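PDB 5N7Q: putative cathepsin d from Ixodes ricinus, which probably acts as an aspartic endopeptidase of the pepsin family, cutting peptide bonds within protein chains, and is held here by the inhibitor pepstatin A. Local coordinates for residues 123-135 with 188-200. Residues are numbered along the deposited sequence; the frame is centred on the assembly and turned at random.
Sequences GILGLAYPSIAVD and YVPVTAKGYWQFH
Y129, G195 and W197 carry a loop-to-loop contact between the two lobes of the bilobal pepsin fold, joining the turn that follows strand 123-126 of the N-terminal lobe to the loop that leads into strand 198-206 of the C-terminal lobe. Three hydrogen bonds define it. The indole NE1 of W197 lies 2.9 Å from L127 O; at 171° the bond is nearly straight, and the oxygen sits in the indole plane. Backbone joins backbone where Y129 N donates to G195 O over 3.0 Å, the donor lying in the carbonyl plane. Farther out, S131 OG donates to K194 O over 2.8 Å.

The phenol of Y129 lies between K194 and W197, which approach it from opposite sides of its plane. K194 CB stands 4.0 Å from the centroid of the Y129 ring, almost on the ring normal, a CH-pi contact over the face, while the bend at chi3 (58°) returns K194 CE to the ring's CE1. W197 meets the phenol obliquely, with planes at 39° and Y129 CE2 over the indole face. D331 fastens both polar ends, through a hydrogen bond to Y129 OH and a salt bridge to K194 NZ, and F326 packs edge-to-face with W197.

The interface borders the substrate cleft: L127 lies near D36 and Y196 near D227, the two predicted catalytic aspartates, and Y196 OH hydrogen-bonds the backbone of the bound peptide. On that flank I132 covers the G195 peptide, its CD1 reaching 3.6 Å from G195 O and 4.1 Å from Y196 CD1.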
loop_
_atom_site.group_PDB
_atom_site.type_symbol
_atom_site.label_atom_id
_atom_site.label_comp_id
_atom_site.label_asym_id
_atom_site.label_seq_id
_atom_site.Cartn_x
_atom_site.Cartn_y
_atom_site.Cartn_z
ATOM N N GLY A 123 4.943 -4.645 11.645
ATOM C CA GLY A 123 5.809 -4.843 10.497
ATOM C C GLY A 123 5.058 -4.741 9.206
ATOM O O GLY A 123 3.937 -4.238 9.157
ATOM N N ILE A 124 5.713 -5.197 8.144
ATOM C CA ILE A 124 5.198 -5.027 6.787
ATOM C C ILE A 124 5.171 -6.396 6.114
ATOM O O ILE A 124 6.085 -7.171 6.297
ATOM C CB ILE A 124 6.080 -4.076 5.957
ATOM C CG1 ILE A 124 6.116 -2.685 6.628
ATOM C CG2 ILE A 124 5.607 -4.031 4.490
ATOM C CD1 ILE A 124 7.023 -1.664 5.977
ATOM N N LEU A 125 4.098 -6.665 5.375
ATOM C CA LEU A 125 3.965 -7.894 4.596
ATOM C C LEU A 125 3.842 -7.465 3.148
ATOM O O LEU A 125 2.774 -6.956 2.689
ATOM C CB LEU A 125 2.760 -8.725 5.062
ATOM C CG LEU A 125 2.632 -10.153 4.488
ATOM C CD1 LEU A 125 1.791 -11.033 5.428
ATOM C CD2 LEU A 125 2.047 -10.129 3.088
ATOM N N GLY A 126 4.935 -7.628 2.416
ATOM C CA GLY A 126 4.962 -7.194 1.023
ATOM C C GLY A 126 4.223 -8.133 0.082
ATOM O O GLY A 126 4.293 -9.346 0.213
ATOM N N LEU A 127 3.510 -7.538 -0.878
ATOM C CA LEU A 127 2.670 -8.204 -1.864
ATOM C C LEU A 127 3.068 -7.874 -3.306
ATOM O O LEU A 127 2.322 -8.202 -4.259
ATOM C CB LEU A 127 1.200 -7.836 -1.636
ATOM C CG LEU A 127 0.552 -8.341 -0.344
ATOM C CD1 LEU A 127 -0.803 -7.683 -0.175
ATOM C CD2 LEU A 127 0.414 -9.868 -0.377
ATOM N N ALA A 128 4.272 -7.321 -3.472
ATOM C CA ALA A 128 4.831 -7.029 -4.799
ATOM C C ALA A 128 5.429 -8.291 -5.400
ATOM O O ALA A 128 5.387 -9.369 -4.803
ATOM C CB ALA A 128 5.860 -5.918 -4.711
ATOM N N TYR A 129 5.937 -8.175 -6.613
ATOM C CA TYR A 129 6.536 -9.311 -7.302
ATOM C C TYR A 129 7.829 -9.751 -6.621
ATOM O O TYR A 129 8.547 -8.943 -6.045
ATOM C CB TYR A 129 6.832 -8.955 -8.751
ATOM C CG TYR A 129 5.599 -8.981 -9.658
ATOM C CD1 TYR A 129 5.230 -10.164 -10.319
ATOM C CD2 TYR A 129 4.841 -7.837 -9.873
ATOM C CE1 TYR A 129 4.099 -10.189 -11.162
ATOM C CE2 TYR A 129 3.732 -7.851 -10.702
ATOM C CZ TYR A 129 3.394 -9.031 -11.367
ATOM O OH TYR A 129 2.278 -9.031 -12.221
ATOM N N PRO A 130 8.175 -11.030 -6.757
ATOM C CA PRO A 130 9.361 -11.518 -6.054
ATOM C C PRO A 130 10.668 -10.998 -6.629
ATOM O O PRO A 130 11.701 -11.086 -5.952
ATOM C CB PRO A 130 9.274 -13.040 -6.242
ATOM C CG PRO A 130 8.410 -13.220 -7.493
ATOM C CD PRO A 130 7.411 -12.127 -7.379
ATOM N N SER A 131 10.650 -10.499 -7.865
ATOM C CA SER A 131 11.831 -9.908 -8.466
ATOM C C SER A 131 12.451 -8.811 -7.588
ATOM O O SER A 131 13.665 -8.617 -7.645
ATOM C CB SER A 131 11.481 -9.339 -9.826
ATOM O OG SER A 131 10.485 -8.318 -9.675
ATOM N N ILE A 132 11.660 -8.114 -6.774
ATOM C CA ILE A 132 12.203 -7.025 -5.929
ATOM C C ILE A 132 12.360 -7.404 -4.451
ATOM O O ILE A 132 12.686 -6.549 -3.648
ATOM C CB ILE A 132 11.408 -5.704 -6.084
ATOM C CG1 ILE A 132 9.984 -5.847 -5.566
ATOM C CG2 ILE A 132 11.401 -5.284 -7.546
ATOM C CD1 ILE A 132 9.255 -4.532 -5.395
ATOM N N ALA A 133 12.163 -8.675 -4.116
ATOM C CA ALA A 133 12.371 -9.122 -2.729
ATOM C C ALA A 133 13.850 -9.027 -2.345
ATOM O O ALA A 133 14.714 -9.615 -3.007
ATOM C CB ALA A 133 11.885 -10.538 -2.549
ATOM N N VAL A 134 14.113 -8.318 -1.261
ATOM C CA VAL A 134 15.456 -8.236 -0.688
ATOM C C VAL A 134 15.862 -9.641 -0.254
ATOM O O VAL A 134 15.073 -10.380 0.313
ATOM C CB VAL A 134 15.495 -7.203 0.446
ATOM C CG1 VAL A 134 16.815 -7.246 1.200
ATOM C CG2 VAL A 134 15.262 -5.811 -0.095
ATOM N N ASP A 135 17.106 -9.984 -0.587
ATOM C CA ASP A 135 17.677 -11.312 -0.382
ATOM C C ASP A 135 17.020 -12.439 -1.195
ATOM O O ASP A 135 17.326 -13.585 -0.966
ATOM C CB ASP A 135 17.700 -11.705 1.105
ATOM C CG ASP A 135 18.690 -10.895 1.952
ATOM O OD1 ASP A 135 19.397 -9.988 1.472
ATOM O OD2 ASP A 135 18.768 -11.223 3.167
ATOM N N TYR A 188 -9.291 -3.742 -16.727
ATOM C CA TYR A 188 -7.953 -4.282 -16.536
ATOM C C TYR A 188 -6.923 -3.487 -17.316
ATOM O O TYR A 188 -7.226 -2.940 -18.376
ATOM C CB TYR A 188 -7.921 -5.759 -16.936
ATOM C CG TYR A 188 -8.559 -6.672 -15.910
ATOM C CD1 TYR A 188 -7.907 -6.958 -14.730
ATOM C CD2 TYR A 188 -9.815 -7.241 -16.131
ATOM C CE1 TYR A 188 -8.470 -7.786 -13.768
ATOM C CE2 TYR A 188 -10.404 -8.079 -15.178
ATOM C CZ TYR A 188 -9.717 -8.365 -14.006
ATOM O OH TYR A 188 -10.267 -9.179 -13.048
ATOM N N VAL A 189 -5.715 -3.435 -16.773
ATOM C CA VAL A 189 -4.536 -2.845 -17.408
ATOM C C VAL A 189 -3.393 -3.878 -17.243
ATOM O O VAL A 189 -3.198 -4.433 -16.162
ATOM C CB VAL A 189 -4.190 -1.444 -16.828
ATOM C CG1 VAL A 189 -3.843 -1.494 -15.349
ATOM C CG2 VAL A 189 -3.126 -0.766 -17.665
ATOM N N PRO A 190 -2.653 -4.170 -18.307
ATOM C CA PRO A 190 -1.583 -5.159 -18.146
ATOM C C PRO A 190 -0.408 -4.600 -17.370
ATOM O O PRO A 190 -0.034 -3.429 -17.546
ATOM C CB PRO A 190 -1.140 -5.462 -19.581
ATOM C CG PRO A 190 -1.628 -4.334 -20.396
ATOM C CD PRO A 190 -2.797 -3.708 -19.702
ATOM N N VAL A 191 0.209 -5.416 -16.524
ATOM C CA VAL A 191 1.476 -4.996 -15.896
ATOM C C VAL A 191 2.526 -4.820 -17.002
ATOM O O VAL A 191 2.573 -5.579 -17.956
ATOM C CB VAL A 191 1.921 -6.006 -14.802
ATOM C CG1 VAL A 191 3.330 -5.752 -14.299
ATOM C CG2 VAL A 191 0.915 -6.031 -13.659
ATOM N N THR A 192 3.364 -3.826 -16.823
ATOM C CA THR A 192 4.517 -3.580 -17.684
ATOM C C THR A 192 5.730 -4.252 -17.027
ATOM O O THR A 192 5.921 -5.457 -17.187
ATOM C CB THR A 192 4.705 -2.074 -17.907
ATOM O OG1 THR A 192 4.730 -1.386 -16.640
ATOM C CG2 THR A 192 3.568 -1.526 -18.747
ATOM N N ALA A 193 6.524 -3.509 -16.271
ATOM C CA ALA A 193 7.698 -4.041 -15.585
ATOM C C ALA A 193 7.243 -4.759 -14.315
ATOM O O ALA A 193 6.653 -4.147 -13.421
ATOM C CB ALA A 193 8.648 -2.914 -15.246
ATOM N N LYS A 194 7.535 -6.057 -14.234
ATOM C CA LYS A 194 7.136 -6.884 -13.088
ATOM C C LYS A 194 8.089 -6.692 -11.903
ATOM O O LYS A 194 9.195 -7.236 -11.879
ATOM C CB LYS A 194 7.016 -8.345 -13.499
ATOM C CG LYS A 194 5.829 -8.600 -14.426
ATOM C CD LYS A 194 5.922 -9.968 -15.106
ATOM C CE LYS A 194 6.002 -11.092 -14.112
ATOM N NZ LYS A 194 5.749 -12.445 -14.728
ATOM N N GLY A 195 7.657 -5.886 -10.930
ATOM C CA GLY A 195 8.470 -5.581 -9.743
ATOM C C GLY A 195 7.506 -4.993 -8.743
ATOM O O GLY A 195 6.931 -5.705 -7.894
ATOM N N TYR A 196 7.262 -3.690 -8.902
ATOM C CA TYR A 196 6.011 -3.131 -8.440
ATOM C C TYR A 196 4.884 -3.670 -9.320
ATOM O O TYR A 196 5.118 -4.284 -10.379
ATOM C CB TYR A 196 6.014 -1.605 -8.508
ATOM C CG TYR A 196 7.168 -0.904 -7.801
ATOM C CD1 TYR A 196 7.373 -1.042 -6.440
ATOM C CD2 TYR A 196 7.991 -0.016 -8.495
ATOM C CE1 TYR A 196 8.417 -0.395 -5.795
ATOM C CE2 TYR A 196 9.026 0.666 -7.860
ATOM C CZ TYR A 196 9.232 0.467 -6.502
ATOM O OH TYR A 196 10.276 1.146 -5.876
ATOM N N TRP A 197 3.667 -3.420 -8.889
ATOM C CA TRP A 197 2.486 -3.625 -9.716
ATOM C C TRP A 197 2.329 -2.413 -10.628
ATOM O O TRP A 197 1.615 -1.465 -10.310
ATOM C CB TRP A 197 1.263 -3.851 -8.838
ATOM C CG TRP A 197 1.260 -5.216 -8.219
ATOM C CD1 TRP A 197 1.752 -5.581 -6.982
ATOM C CD2 TRP A 197 0.709 -6.408 -8.797
ATOM N NE1 TRP A 197 1.535 -6.926 -6.782
ATOM C CE2 TRP A 197 0.879 -7.439 -7.867
ATOM C CE3 TRP A 197 0.056 -6.684 -10.009
ATOM C CZ2 TRP A 197 0.436 -8.736 -8.110
ATOM C CZ3 TRP A 197 -0.369 -7.943 -10.259
ATOM C CH2 TRP A 197 -0.207 -8.968 -9.290
ATOM N N GLN A 198 3.115 -2.410 -11.707
ATOM C CA GLN A 198 3.350 -1.241 -12.553
ATOM C C GLN A 198 2.630 -1.370 -13.891
ATOM O O GLN A 198 2.539 -2.477 -14.444
ATOM C CB GLN A 198 4.851 -1.080 -12.772
ATOM C CG GLN A 198 5.285 0.222 -13.443
ATOM C CD GLN A 198 6.778 0.425 -13.394
ATOM O OE1 GLN A 198 7.440 0.097 -12.394
ATOM N NE2 GLN A 198 7.328 0.955 -14.469
ATOM N N PHE A 199 2.142 -0.254 -14.402
ATOM C CA PHE A 199 1.361 -0.233 -15.649
ATOM C C PHE A 199 1.382 1.150 -16.267
ATOM O O PHE A 199 1.830 2.112 -15.648
ATOM C CB PHE A 199 -0.092 -0.690 -15.382
ATOM C CG PHE A 199 -0.728 0.021 -14.232
ATOM C CD1 PHE A 199 -1.390 1.227 -14.422
ATOM C CD2 PHE A 199 -0.608 -0.472 -12.937
ATOM C CE1 PHE A 199 -1.948 1.907 -13.346
ATOM C CE2 PHE A 199 -1.168 0.205 -11.872
ATOM C CZ PHE A 199 -1.828 1.399 -12.066
ATOM N N HIS A 200 0.865 1.211 -17.490
ATOM C CA HIS A 200 0.783 2.467 -18.244
ATOM C C HIS A 200 -0.523 3.200 -17.971
ATOM O O HIS A 200 -1.616 2.618 -17.928
ATOM C CB HIS A 200 0.917 2.148 -19.734
ATOM C CG HIS A 200 0.878 3.356 -20.618
ATOM N ND1 HIS A 200 1.931 4.230 -20.721
ATOM C CD2 HIS A 200 -0.086 3.824 -21.445
ATOM C CE1 HIS A 200 1.619 5.192 -21.568
ATOM N NE2 HIS A 200 0.395 4.980 -22.003
#